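Local coordinates for protein time interval measuring enzyme TIME (Bombyx mori, PDB 2E47) that probably converts superoxide to hydrogen peroxide and oxygen as a copper- and zinc-binding superoxide dismutase, and is known as a time-interval-measuring clock protein of the silkworm, at residues Ser8-Val13 with Ile23-Val28; Gly37-Leu42 with Ser99-Val104; Tyr47-His52 with Val121-Lys126; Gly76-Val81 with Asp128-Ser133; Arg83-Leu88 with Asp105-Leu110. One frame throughout, in Å; residues are numbered along the deposited sequence.

Contact 1 of 5, residues Ser8-Val13 with Ile23-Val28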
# COMPACT_ATOMS: atom_id res chain seq x y z
N SER A 8 1.88 -8.69 13.74
CA SER A 8 1.74 -8.04 12.43
C SER A 8 0.58 -8.59 11.63
O SER A 8 0.44 -9.81 11.49
CB SER A 8 3.01 -8.24 11.61
OG SER A 8 3.65 -6.98 11.45
N ARG A 9 -0.25 -7.66 11.14
CA ARG A 9 -1.27 -7.95 10.14
C ARG A 9 -1.10 -6.99 8.94
O ARG A 9 -0.34 -6.02 9.00
CB ARG A 9 -2.67 -7.81 10.75
CG ARG A 9 -2.84 -8.63 12.04
CD ARG A 9 -4.29 -8.68 12.51
NE ARG A 9 -4.83 -7.35 12.86
CZ ARG A 9 -6.13 -7.02 12.80
NH1 ARG A 9 -7.06 -7.90 12.41
NH2 ARG A 9 -6.50 -5.77 13.12
N ALA A 10 -1.83 -7.25 7.87
CA ALA A 10 -1.78 -6.39 6.70
C ALA A 10 -3.16 -6.39 6.10
O ALA A 10 -3.99 -7.22 6.42
CB ALA A 10 -0.78 -6.91 5.73
N ILE A 11 -3.43 -5.44 5.23
CA ILE A 11 -4.78 -5.29 4.74
C ILE A 11 -4.64 -4.62 3.37
O ILE A 11 -3.66 -3.86 3.16
CB ILE A 11 -5.59 -4.35 5.63
CG1 ILE A 11 -7.03 -4.24 5.09
CG2 ILE A 11 -4.95 -2.92 5.67
CD1 ILE A 11 -8.07 -3.74 6.18
N ALA A 12 -5.53 -4.95 2.45
CA ALA A 12 -5.60 -4.32 1.10
C ALA A 12 -7.04 -3.93 0.94
O ALA A 12 -7.93 -4.70 1.35
CB ALA A 12 -5.27 -5.33 -0.02
N VAL A 13 -7.29 -2.80 0.32
CA VAL A 13 -8.65 -2.36 0.12
C VAL A 13 -8.88 -2.27 -1.36
O VAL A 13 -8.09 -1.70 -2.05
CB VAL A 13 -8.91 -0.97 0.85
CG1 VAL A 13 -10.21 -0.42 0.51
CG2 VAL A 13 -8.80 -1.14 2.41
N ILE A 23 -9.47 -6.93 2.40
CA ILE A 23 -8.78 -8.23 2.57
C ILE A 23 -7.67 -8.07 3.58
O ILE A 23 -6.82 -7.22 3.40
CB ILE A 23 -8.24 -8.77 1.21
CG1 ILE A 23 -9.41 -8.89 0.22
CG2 ILE A 23 -7.53 -10.21 1.37
CD1 ILE A 23 -9.50 -7.69 -0.60
N THR A 24 -7.72 -8.92 4.62
CA THR A 24 -6.89 -8.85 5.77
C THR A 24 -5.93 -10.09 5.76
O THR A 24 -6.36 -11.15 5.37
CB THR A 24 -7.88 -8.86 6.98
OG1 THR A 24 -8.17 -7.49 7.42
CG2 THR A 24 -7.51 -9.72 8.03
N PHE A 25 -4.70 -9.95 6.23
CA PHE A 25 -3.73 -11.07 6.22
C PHE A 25 -3.21 -11.19 7.62
O PHE A 25 -2.68 -10.23 8.12
CB PHE A 25 -2.56 -10.71 5.32
CG PHE A 25 -2.95 -10.45 3.88
CD1 PHE A 25 -2.80 -11.46 2.93
CD2 PHE A 25 -3.48 -9.23 3.50
CE1 PHE A 25 -3.17 -11.24 1.61
CE2 PHE A 25 -3.86 -8.97 2.17
CZ PHE A 25 -3.69 -9.97 1.21
N THR A 26 -3.28 -12.36 8.24
CA THR A 26 -2.86 -12.49 9.62
C THR A 26 -2.06 -13.75 9.72
O THR A 26 -2.45 -14.79 9.17
CB THR A 26 -4.11 -12.52 10.57
OG1 THR A 26 -4.88 -13.66 10.24
CG2 THR A 26 -5.05 -11.44 10.21
N GLN A 27 -0.91 -13.67 10.37
CA GLN A 27 -0.01 -14.76 10.44
C GLN A 27 -0.60 -15.71 11.48
O GLN A 27 -1.16 -15.27 12.46
CB GLN A 27 1.40 -14.26 10.85
CG GLN A 27 2.49 -15.37 10.73
CD GLN A 27 3.84 -14.87 10.17
OE1 GLN A 27 3.92 -13.89 9.41
NE2 GLN A 27 4.90 -15.60 10.51
N VAL A 28 -0.56 -17.01 11.19
CA VAL A 28 -1.10 -18.00 12.10
C VAL A 28 -0.00 -19.05 12.36
O VAL A 28 1.15 -18.90 11.93
CB VAL A 28 -2.49 -18.63 11.61
CG1 VAL A 28 -3.60 -17.62 11.59
CG2 VAL A 28 -2.41 -19.25 10.25
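The carbonyl O of Ala-10 accepts from Phe-25 N at 2.8 Å while the CA of Thr-24 also turns its hydrogen to it. This belongs to the antiparallel hairpin of strands 9-15 and 20-27, part of the Greek-key beta-barrel of copper-zinc superoxide dismutases. Ala-12 and Ile-23 form the next hydrogen-bonded pair, with Ala-12 N 2.8 Å from Ile-23 O and a return bond to Ala-12 O. Between these pairs Ile-11 faces Thr-24, and their CA atoms approach to 4.3 Å. The small side chains of Ala-10 and Ala-12 share a sheet face with Phe-25. Its CG lies anti to the carbonyl carbon (chi1 -60°), and the ring turns its edge to the opposing backbone, CD2 lying 3.6 Å from Ala-10 O. Val-33, Val-35 and Ile-153 pack against the Phe-25 side chain. On the other face Ile-11 touches an N-acetylglucosamine and Gly-55 of the second subunit. Near the strand end Arg-9 and Thr-26 run side by side, with Arg-9 CD 3.7 Å from Thr-26 CG2.

Contact 2 of 5, residues Gly37-Leu42 with Ser99-Val104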
# COMPACT_ATOMS: atom_id res chain seq x y z
N GLY A 37 -11.93 -11.83 4.27
CA GLY A 37 -12.59 -10.57 4.03
C GLY A 37 -13.75 -10.82 3.13
O GLY A 37 -14.23 -11.97 3.01
N GLY A 38 -14.18 -9.76 2.45
CA GLY A 38 -15.44 -9.80 1.73
C GLY A 38 -15.25 -8.83 0.62
O GLY A 38 -14.58 -7.83 0.83
N ILE A 39 -15.81 -9.12 -0.55
CA ILE A 39 -15.76 -8.20 -1.70
C ILE A 39 -17.17 -8.23 -2.23
O ILE A 39 -17.78 -9.27 -2.19
CB ILE A 39 -14.77 -8.68 -2.77
CG1 ILE A 39 -13.36 -8.84 -2.18
CG2 ILE A 39 -14.71 -7.73 -3.98
CD1 ILE A 39 -12.49 -9.59 -3.22
N THR A 40 -17.70 -7.10 -2.64
CA THR A 40 -18.95 -7.08 -3.39
C THR A 40 -18.77 -6.42 -4.76
O THR A 40 -17.89 -5.58 -4.97
CB THR A 40 -20.05 -6.31 -2.61
OG1 THR A 40 -19.58 -4.96 -2.42
CG2 THR A 40 -20.21 -6.93 -1.27
N GLY A 41 -19.58 -6.83 -5.71
CA GLY A 41 -19.60 -6.15 -6.99
C GLY A 41 -19.46 -7.02 -8.22
O GLY A 41 -19.47 -6.50 -9.31
N LEU A 42 -19.30 -8.34 -8.08
CA LEU A 42 -19.30 -9.16 -9.29
C LEU A 42 -20.37 -10.22 -9.23
O LEU A 42 -20.73 -10.68 -8.17
CB LEU A 42 -17.97 -9.85 -9.52
CG LEU A 42 -16.79 -8.95 -9.80
CD1 LEU A 42 -15.53 -9.80 -9.52
CD2 LEU A 42 -16.87 -8.37 -11.15
N SER A 99 -18.60 -11.90 -2.13
CA SER A 99 -17.62 -12.95 -2.01
C SER A 99 -17.05 -12.89 -0.60
O SER A 99 -16.51 -11.85 -0.19
CB SER A 99 -16.46 -12.73 -2.94
OG SER A 99 -15.49 -13.73 -2.64
N ARG A 100 -17.13 -14.01 0.09
CA ARG A 100 -16.55 -14.25 1.39
C ARG A 100 -15.20 -14.91 1.12
O ARG A 100 -15.16 -15.97 0.53
CB ARG A 100 -17.45 -15.25 2.17
CG ARG A 100 -17.45 -15.08 3.70
CD ARG A 100 -16.15 -15.34 4.41
NE ARG A 100 -15.72 -14.13 5.15
CZ ARG A 100 -14.76 -14.05 6.09
NH1 ARG A 100 -14.48 -12.86 6.62
NH2 ARG A 100 -14.08 -15.10 6.49
N ILE A 101 -14.11 -14.25 1.47
CA ILE A 101 -12.80 -14.88 1.39
C ILE A 101 -12.36 -15.45 2.75
O ILE A 101 -12.39 -14.77 3.79
CB ILE A 101 -11.76 -13.85 0.90
CG1 ILE A 101 -12.17 -13.28 -0.47
CG2 ILE A 101 -10.35 -14.46 0.86
CD1 ILE A 101 -11.40 -11.98 -0.73
N ASP A 102 -11.93 -16.71 2.77
CA ASP A 102 -11.48 -17.30 4.00
C ASP A 102 -10.58 -18.47 3.71
O ASP A 102 -11.03 -19.61 3.47
CB ASP A 102 -12.68 -17.73 4.83
CG ASP A 102 -12.27 -18.25 6.23
OD1 ASP A 102 -13.16 -18.61 7.05
OD2 ASP A 102 -11.05 -18.30 6.51
N LEU A 103 -9.29 -18.23 3.76
CA LEU A 103 -8.36 -19.27 3.37
C LEU A 103 -7.06 -19.11 4.10
O LEU A 103 -6.74 -18.02 4.61
CB LEU A 103 -8.12 -19.28 1.87
CG LEU A 103 -7.41 -18.03 1.31
CD1 LEU A 103 -5.87 -17.98 1.39
CD2 LEU A 103 -7.82 -17.81 -0.14
N VAL A 104 -6.35 -20.21 4.18
CA VAL A 104 -5.05 -20.20 4.77
C VAL A 104 -4.07 -20.51 3.64
O VAL A 104 -4.32 -21.42 2.88
CB VAL A 104 -4.97 -21.24 5.87
CG1 VAL A 104 -3.55 -21.37 6.37
CG2 VAL A 104 -5.95 -20.82 7.03
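Ile-39 and Ile-101 meet methyl to methyl on the inner face of the sheet, their CD1 atoms 3.6 Å apart. The two side chains approach at a slant, each with CG1 anti to its own carbonyl carbon (chi1 -58° in both), and Ser-99 shares their face. This is the tight side of an antiparallel strand pair in the Greek-key beta-barrel of the copper-zinc superoxide dismutase family. Two hydrogen-bonded pairs hold the backbones: Ile-39 with Ser-99 and Gly-37 with Ile-101. In the first, Ser-99 N reaches Ile-39 O at 2.8 Å; in the second, Ile-101 N stands above the carbonyl plane of Gly-37, at 2.8 Å from its O. Between them Gly-38 brings its CA to 3.0 Å from Ser-99 O, a close CA-H...O contact.

The opposite, exposed face is looser. There the bent chain of Arg-100 folds back over the backbone, and Gly-37 N lies over one face of its guanidinium. NE comes within 3.4 Å of Gly-37 O, but at a poor angle for a hydrogen bond. NH2 makes a long ion pair, 3.7 Å, with Asp-102 OD1.

Ser-99 OG is hydrogen-bonded to Val-92 O of strand 87-93, and Ile-101 packs on Val-91 of the same strand. Strand 33-40 lies between strands 20-27 and 98-105, with Gly-38 backbone-bonded to Asn-22 on its other edge.

Contact 3 of 5, residues Tyr47-His52 with Val121-Lys126. With CU (copper (II) ion), chain E.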
# COMPACT_ATOMS: atom_id res chain seq x y z
N TYR A 47 -13.21 -15.96 -9.79
CA TYR A 47 -12.40 -14.90 -10.40
C TYR A 47 -11.01 -14.98 -9.82
O TYR A 47 -10.86 -15.11 -8.58
CB TYR A 47 -13.01 -13.54 -10.05
CG TYR A 47 -14.48 -13.40 -10.54
CD1 TYR A 47 -15.54 -13.79 -9.72
CD2 TYR A 47 -14.77 -12.88 -11.76
CE1 TYR A 47 -16.88 -13.70 -10.10
CE2 TYR A 47 -16.13 -12.76 -12.16
CZ TYR A 47 -17.16 -13.19 -11.32
OH TYR A 47 -18.49 -13.07 -11.71
N GLY A 48 -10.00 -14.87 -10.69
CA GLY A 48 -8.60 -14.89 -10.29
C GLY A 48 -8.30 -13.86 -9.25
O GLY A 48 -8.76 -12.72 -9.34
N PHE A 49 -7.55 -14.25 -8.23
CA PHE A 49 -7.19 -13.31 -7.20
C PHE A 49 -5.73 -13.58 -6.84
O PHE A 49 -5.42 -14.67 -6.41
CB PHE A 49 -8.06 -13.60 -6.02
CG PHE A 49 -7.95 -12.61 -4.93
CD1 PHE A 49 -7.53 -13.01 -3.67
CD2 PHE A 49 -8.33 -11.33 -5.13
CE1 PHE A 49 -7.45 -12.09 -2.66
CE2 PHE A 49 -8.26 -10.41 -4.14
CZ PHE A 49 -7.80 -10.79 -2.90
N HIS A 50 -4.83 -12.63 -7.07
CA HIS A 50 -3.39 -12.91 -6.89
C HIS A 50 -2.66 -11.77 -6.21
O HIS A 50 -3.12 -10.66 -6.31
CB HIS A 50 -2.72 -13.11 -8.23
CG HIS A 50 -3.54 -13.88 -9.22
ND1 HIS A 50 -3.82 -13.40 -10.48
CD2 HIS A 50 -4.13 -15.11 -9.13
CE1 HIS A 50 -4.56 -14.29 -11.12
NE2 HIS A 50 -4.75 -15.35 -10.33
N VAL A 51 -1.48 -12.02 -5.63
CA VAL A 51 -0.57 -10.97 -5.20
C VAL A 51 0.36 -10.71 -6.36
O VAL A 51 1.10 -11.66 -6.85
CB VAL A 51 0.23 -11.41 -3.97
CG1 VAL A 51 1.25 -10.33 -3.55
CG2 VAL A 51 -0.75 -11.75 -2.77
N HIS A 52 0.35 -9.48 -6.85
CA HIS A 52 1.21 -9.13 -7.96
C HIS A 52 2.49 -8.49 -7.37
O HIS A 52 2.56 -8.10 -6.19
CB HIS A 52 0.46 -8.25 -8.97
CG HIS A 52 -0.52 -9.01 -9.85
ND1 HIS A 52 -0.64 -8.77 -11.19
CD2 HIS A 52 -1.43 -9.96 -9.57
CE1 HIS A 52 -1.59 -9.53 -11.70
NE2 HIS A 52 -2.08 -10.28 -10.74
N VAL A 121 -2.74 -6.76 -4.21
CA VAL A 121 -3.68 -7.83 -4.51
C VAL A 121 -4.40 -7.36 -5.77
O VAL A 121 -4.70 -6.15 -5.91
CB VAL A 121 -4.66 -7.96 -3.35
CG1 VAL A 121 -5.80 -8.77 -3.83
CG2 VAL A 121 -4.01 -8.72 -2.28
N VAL A 122 -4.69 -8.28 -6.68
CA VAL A 122 -5.37 -7.95 -7.92
C VAL A 122 -6.50 -8.95 -8.16
O VAL A 122 -6.27 -10.18 -8.11
CB VAL A 122 -4.49 -8.00 -9.16
CG1 VAL A 122 -5.35 -7.63 -10.42
CG2 VAL A 122 -3.33 -7.02 -9.00
N LEU A 123 -7.70 -8.41 -8.38
CA LEU A 123 -8.87 -9.24 -8.71
C LEU A 123 -9.05 -9.15 -10.19
O LEU A 123 -9.13 -8.02 -10.74
CB LEU A 123 -10.12 -8.64 -8.08
CG LEU A 123 -11.49 -9.26 -8.29
CD1 LEU A 123 -11.56 -10.65 -7.72
CD2 LEU A 123 -12.50 -8.38 -7.56
N HIS A 124 -9.30 -10.30 -10.81
CA HIS A 124 -9.33 -10.39 -12.25
C HIS A 124 -10.71 -10.60 -12.78
O HIS A 124 -11.63 -10.99 -12.02
CB HIS A 124 -8.45 -11.60 -12.66
CG HIS A 124 -7.01 -11.36 -12.41
ND1 HIS A 124 -6.22 -10.66 -13.29
CD2 HIS A 124 -6.21 -11.72 -11.38
CE1 HIS A 124 -4.99 -10.62 -12.82
NE2 HIS A 124 -4.94 -11.28 -11.67
N GLU A 125 -10.86 -10.38 -14.08
CA GLU A 125 -12.14 -10.42 -14.72
C GLU A 125 -12.68 -11.83 -14.95
O GLU A 125 -13.87 -12.03 -15.10
CB GLU A 125 -12.10 -9.60 -16.05
CG GLU A 125 -11.89 -10.38 -17.34
CD GLU A 125 -11.30 -9.47 -18.50
OE1 GLU A 125 -11.59 -8.23 -18.49
OE2 GLU A 125 -10.58 -9.99 -19.39
N LYS A 126 -11.79 -12.83 -14.96
CA LYS A 126 -12.24 -14.24 -15.03
C LYS A 126 -11.48 -15.17 -14.18
O LYS A 126 -10.49 -14.79 -13.53
CB LYS A 126 -12.28 -14.77 -16.45
CG LYS A 126 -11.05 -14.61 -17.29
CD LYS A 126 -11.54 -14.55 -18.72
CE LYS A 126 -10.43 -14.97 -19.73
NZ LYS A 126 -10.97 -15.81 -20.87
CU CU E . -2.97 -11.92 -11.60
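The copper site is built on this antiparallel strand pair, which supplies three of its four histidine ligands. His-50 binds the copper through ND1 at 2.0 Å, whereas His-52 and His-124 use NE2, each at 2.1 Å; His-67, which also binds the zinc, completes the set. The side chains of His-52 and His-124 reach tip to tip; that of His-50 crosses His-124 at about a right angle, with the ring planes 45° apart. Val-122 underlies the site: its CG2 sits over one face of the His-52 ring, 3.6 Å from the centroid. The far nitrogens have outer partners: His-50 NE2 Asp-128 OD1, His-52 ND1 Gly-65 O, and His-124 ND1, weakly, Gly-145 O. Backbone bonds run from His-50 N to Val-122 O (3.0 Å) and from His-124 N to Gly-48 O (2.9 Å). On the opposite face Phe-49 and Leu-123 pack into the barrel interior. A His-X-His strand facing a third histidine on its neighbour is the copper-binding arrangement of copper-zinc superoxide dismutases.

Contact 4 of 5, residues Gly76-Val81 with Asp128-Ser133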
# COMPACT_ATOMS: atom_id res chain seq x y z
N GLY A 76 0.48 -21.82 -10.89
CA GLY A 76 -0.20 -23.04 -10.55
C GLY A 76 -1.42 -22.84 -9.68
O GLY A 76 -1.87 -21.72 -9.46
N HIS A 77 -1.93 -23.95 -9.19
CA HIS A 77 -2.93 -24.01 -8.14
C HIS A 77 -2.30 -23.73 -6.77
O HIS A 77 -1.16 -24.18 -6.49
CB HIS A 77 -3.63 -25.38 -8.16
CG HIS A 77 -4.79 -25.49 -7.18
ND1 HIS A 77 -6.12 -25.48 -7.58
CD2 HIS A 77 -4.82 -25.65 -5.83
CE1 HIS A 77 -6.91 -25.59 -6.51
NE2 HIS A 77 -6.14 -25.68 -5.44
N PRO A 78 -3.01 -22.97 -5.89
CA PRO A 78 -2.43 -22.70 -4.57
C PRO A 78 -2.07 -23.99 -3.81
O PRO A 78 -1.23 -23.95 -2.92
CB PRO A 78 -3.54 -21.97 -3.80
CG PRO A 78 -4.63 -21.69 -4.82
CD PRO A 78 -4.30 -22.30 -6.12
N ASN A 79 -2.70 -25.12 -4.10
CA ASN A 79 -2.27 -26.39 -3.48
C ASN A 79 -1.03 -27.04 -4.14
O ASN A 79 -0.48 -27.96 -3.60
CB ASN A 79 -3.40 -27.42 -3.43
CG ASN A 79 -4.48 -27.04 -2.48
OD1 ASN A 79 -4.24 -26.36 -1.47
ND2 ASN A 79 -5.69 -27.50 -2.74
N ASP A 80 -0.63 -26.59 -5.32
CA ASP A 80 0.63 -27.06 -5.95
C ASP A 80 1.93 -26.50 -5.35
O ASP A 80 2.01 -25.34 -4.96
CB ASP A 80 0.67 -26.64 -7.41
CG ASP A 80 -0.49 -27.17 -8.21
OD1 ASP A 80 -0.65 -26.67 -9.35
OD2 ASP A 80 -1.22 -28.08 -7.71
N VAL A 81 3.01 -27.29 -5.43
CA VAL A 81 4.36 -26.80 -5.20
C VAL A 81 4.84 -25.91 -6.32
O VAL A 81 5.50 -24.90 -6.04
CB VAL A 81 5.37 -27.99 -5.08
CG1 VAL A 81 6.83 -27.48 -5.18
CG2 VAL A 81 5.09 -28.77 -3.76
N ASP A 128 -9.16 -18.10 -12.69
CA ASP A 128 -7.80 -18.61 -12.87
C ASP A 128 -7.93 -20.11 -13.26
O ASP A 128 -8.59 -20.85 -12.55
CB ASP A 128 -7.14 -18.52 -11.49
CG ASP A 128 -5.64 -18.84 -11.49
OD1 ASP A 128 -4.97 -18.31 -10.56
OD2 ASP A 128 -5.13 -19.61 -12.35
N ASP A 129 -7.27 -20.54 -14.34
CA ASP A 129 -7.37 -21.95 -14.80
C ASP A 129 -6.21 -22.82 -14.25
O ASP A 129 -6.02 -24.00 -14.62
CB ASP A 129 -7.42 -21.98 -16.34
CG ASP A 129 -6.06 -21.62 -16.99
OD1 ASP A 129 -6.07 -21.35 -18.22
OD2 ASP A 129 -4.99 -21.59 -16.30
N TYR A 130 -5.45 -22.21 -13.35
CA TYR A 130 -4.44 -22.84 -12.50
C TYR A 130 -3.27 -23.38 -13.30
O TYR A 130 -2.54 -24.25 -12.81
CB TYR A 130 -5.01 -23.91 -11.59
CG TYR A 130 -6.21 -23.54 -10.77
CD1 TYR A 130 -6.18 -22.47 -9.84
CD2 TYR A 130 -7.41 -24.30 -10.89
CE1 TYR A 130 -7.31 -22.16 -9.05
CE2 TYR A 130 -8.53 -23.96 -10.17
CZ TYR A 130 -8.48 -22.91 -9.23
OH TYR A 130 -9.60 -22.63 -8.47
N GLY A 131 -3.07 -22.85 -14.51
CA GLY A 131 -1.97 -23.28 -15.39
C GLY A 131 -2.21 -24.65 -16.05
O GLY A 131 -1.29 -25.26 -16.54
N LYS A 132 -3.45 -25.13 -16.06
CA LYS A 132 -3.77 -26.50 -16.45
C LYS A 132 -4.39 -26.59 -17.85
O LYS A 132 -4.63 -27.70 -18.40
CB LYS A 132 -4.72 -27.13 -15.44
CG LYS A 132 -4.14 -27.18 -14.08
CD LYS A 132 -5.17 -27.66 -13.08
CE LYS A 132 -4.47 -27.85 -11.70
NZ LYS A 132 -5.40 -27.39 -10.64
N SER A 133 -4.64 -25.42 -18.45
CA SER A 133 -5.19 -25.42 -19.78
C SER A 133 -4.10 -25.25 -20.86
O SER A 133 -2.91 -25.13 -20.60
CB SER A 133 -6.23 -24.31 -19.92
OG SER A 133 -5.57 -23.15 -20.39
O HOH W 1 -3.81 -19.68 -8.59
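The ring of Tyr-130 is covered on both faces: His-77 ND1 lies over the centre of one, 3.5 Å above the plane, and Asp-128 O over the centre of the other. A water sits at its edge, in plane. His-77 presents its own edge, so the rings form an edge-to-face pair with planes 56° apart and centroids 4.5 Å apart. CG of His-77 is anti to the backbone N (chi1 -175°), and the two side chains lie side by side, pointing the same way. Lys-132 NZ comes to 3.7 Å from His-77 CB. The contact joins two long surface loops of the copper-zinc superoxide dismutase fold, one of them carrying the zinc ligand His-75. A type I turn begins at His-77, whose N is bonded to Asp-80 OD1; facing it, Asp-128 OD2 takes Tyr-130 N in an Asx turn. Asp-128 OD2 also accepts from His-75 NE2. The water bridges the loops, donating to Gly-76 O at 2.9 Å and to Asp-128 OD1 at 2.7 Å.

Contact 5 of 5, residues Arg83-Leu88 with Asp105-Leu110. With ZN (zinc ion), chain F.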
# COMPACT_ATOMS: atom_id res chain seq x y z
N ARG A 83 3.97 -23.26 -8.23
CA ARG A 83 3.00 -22.17 -8.26
C ARG A 83 3.86 -20.97 -7.97
O ARG A 83 4.99 -21.08 -7.41
CB ARG A 83 1.93 -22.31 -7.11
CG ARG A 83 2.49 -22.50 -5.66
CD ARG A 83 1.45 -22.31 -4.49
NE ARG A 83 1.20 -20.89 -4.22
CZ ARG A 83 0.45 -20.42 -3.19
NH1 ARG A 83 0.34 -19.12 -2.97
NH2 ARG A 83 -0.17 -21.24 -2.38
N HIS A 84 3.36 -19.81 -8.32
CA HIS A 84 3.93 -18.53 -7.84
C HIS A 84 3.56 -18.34 -6.37
O HIS A 84 2.57 -18.83 -5.97
CB HIS A 84 3.36 -17.38 -8.66
CG HIS A 84 3.62 -17.50 -10.13
ND1 HIS A 84 2.67 -17.16 -11.09
CD2 HIS A 84 4.72 -17.91 -10.82
CE1 HIS A 84 3.19 -17.32 -12.29
NE2 HIS A 84 4.43 -17.80 -12.16
N VAL A 85 4.34 -17.59 -5.58
CA VAL A 85 3.97 -17.30 -4.20
C VAL A 85 2.62 -16.53 -4.20
O VAL A 85 1.79 -16.73 -3.31
CB VAL A 85 5.12 -16.52 -3.48
CG1 VAL A 85 4.66 -15.85 -2.11
CG2 VAL A 85 6.26 -17.49 -3.20
N GLY A 86 2.39 -15.70 -5.22
CA GLY A 86 1.18 -14.91 -5.31
C GLY A 86 -0.10 -15.58 -5.81
O GLY A 86 -1.11 -14.90 -5.95
N ASP A 87 -0.06 -16.87 -6.11
CA ASP A 87 -1.19 -17.57 -6.70
C ASP A 87 -2.12 -17.92 -5.57
O ASP A 87 -1.98 -19.01 -5.01
CB ASP A 87 -0.72 -18.87 -7.36
CG ASP A 87 0.07 -18.62 -8.67
OD1 ASP A 87 0.08 -17.49 -9.13
OD2 ASP A 87 0.66 -19.54 -9.24
N LEU A 88 -3.04 -17.06 -5.18
CA LEU A 88 -3.97 -17.40 -4.08
C LEU A 88 -5.15 -18.14 -4.63
O LEU A 88 -5.96 -18.62 -3.85
CB LEU A 88 -4.49 -16.18 -3.31
CG LEU A 88 -3.38 -15.33 -2.64
CD1 LEU A 88 -3.88 -13.90 -2.30
CD2 LEU A 88 -2.79 -16.01 -1.41
N ASP A 105 -2.99 -19.74 3.52
CA ASP A 105 -2.01 -19.95 2.47
C ASP A 105 -0.63 -20.22 3.08
O ASP A 105 -0.19 -19.54 4.00
CB ASP A 105 -1.93 -18.74 1.55
CG ASP A 105 -1.15 -19.03 0.24
OD1 ASP A 105 0.07 -18.75 0.19
OD2 ASP A 105 -1.74 -19.57 -0.74
N ASP A 106 0.08 -21.21 2.56
CA ASP A 106 1.42 -21.55 3.12
C ASP A 106 2.59 -21.06 2.28
O ASP A 106 3.71 -21.43 2.58
CB ASP A 106 1.56 -23.07 3.34
CG ASP A 106 1.22 -23.88 2.08
OD1 ASP A 106 0.82 -23.25 1.06
OD2 ASP A 106 1.36 -25.14 2.09
N GLN A 107 2.37 -20.22 1.27
CA GLN A 107 3.50 -19.65 0.53
C GLN A 107 3.79 -18.16 0.88
O GLN A 107 4.94 -17.77 1.06
CB GLN A 107 3.23 -19.78 -0.98
CG GLN A 107 4.27 -20.50 -1.79
CD GLN A 107 4.50 -21.84 -1.19
OE1 GLN A 107 3.57 -22.62 -1.05
NE2 GLN A 107 5.72 -22.09 -0.75
N ILE A 108 2.74 -17.33 0.94
CA ILE A 108 2.90 -15.94 1.29
C ILE A 108 3.35 -15.77 2.76
O ILE A 108 3.04 -16.60 3.62
CB ILE A 108 1.59 -15.12 1.03
CG1 ILE A 108 0.40 -15.67 1.82
CG2 ILE A 108 1.24 -15.07 -0.51
CD1 ILE A 108 -0.93 -14.77 1.76
N SER A 109 3.97 -14.65 3.05
CA SER A 109 4.36 -14.32 4.38
C SER A 109 4.24 -12.77 4.51
O SER A 109 4.14 -12.01 3.52
CB SER A 109 5.83 -14.72 4.60
OG SER A 109 6.22 -14.55 5.97
N LEU A 110 4.28 -12.33 5.76
CA LEU A 110 4.22 -10.93 6.10
C LEU A 110 5.62 -10.31 6.15
O LEU A 110 5.75 -9.09 6.11
CB LEU A 110 3.47 -10.77 7.41
CG LEU A 110 1.96 -11.07 7.30
CD1 LEU A 110 1.33 -10.37 8.46
CD2 LEU A 110 1.29 -10.66 6.01
ZN ZN F . 0.60 -16.92 -11.07
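Arg-83 meets Asp-105 tip to tip in a salt bridge, both terminal nitrogens gripping one oxygen: OD2 lies 2.8 Å from NH2 and 3.1 Å from NH1. OD2 sits close to the guanidinium plane and offers NH1 its syn lone pair; NH2 meets it on the syn side, 27° out of the carboxylate plane. The other oxygen, OD1, takes Gln-107 N at 2.9 Å and Ile-108 N at 3.1 Å, the former closing an Asx turn.

The arginine is also tied to its own loop. A bend at chi3 (-79°) turns NE back toward it, where NE gives a nearly straight bond to His-84 O (3.0 Å, 176°); NH1 bonds Val-85 O, and NH2 reaches Pro-78 O. Gln-107 CB lies over the centre of one guanidinium face; Asp-87 O lies nearer the rim of the opposite one.

Outside this polar centre, Ile-108 CG2 packs on Val-85 CG1 and Ile-108 CD1 meets Leu-88 CD2 at 3.9 Å. Ile-108 also reaches Phe-25, linking the loop to the barrel interior.

His-84 ND1 and Asp-87 OD1 bind the zinc, with His-67 and His-75 completing the site. His-84 N donates to Asp-87 OD2, which also accepts from Gly-76 N, tying the two ligands together. Arg-83, oriented by Asp-105, holds His-84 O, which is consistent with a second-shell role for the buried ion pair.

Contacts 1, 2 and 3 share one sheet and meet in the interior of the barrel it forms: Ile-23 CG1 of contact 1 lies 3.8 Å from Ile-101 CD1 of contact 2, and Phe-25 CZ 3.7 Å from Val-121 CG2 of contact 3. Contact 5 joins this core through Leu-110, beside Phe-25, and is tied to contact 3 by Val-51 N and Gly-86 O, 2.9 Å apart. Contact 4 lies outside the barrel, its centre about 23 Å from that of contact 1. Its Asp-128 links the metal sites in their second shell: OD1 is 3.0 Å from NE2 of the copper ligand His-50, and OD2 bonds the zinc ligand His-75. Gly-76 N is 2.8 Å from Asp-87 OD2.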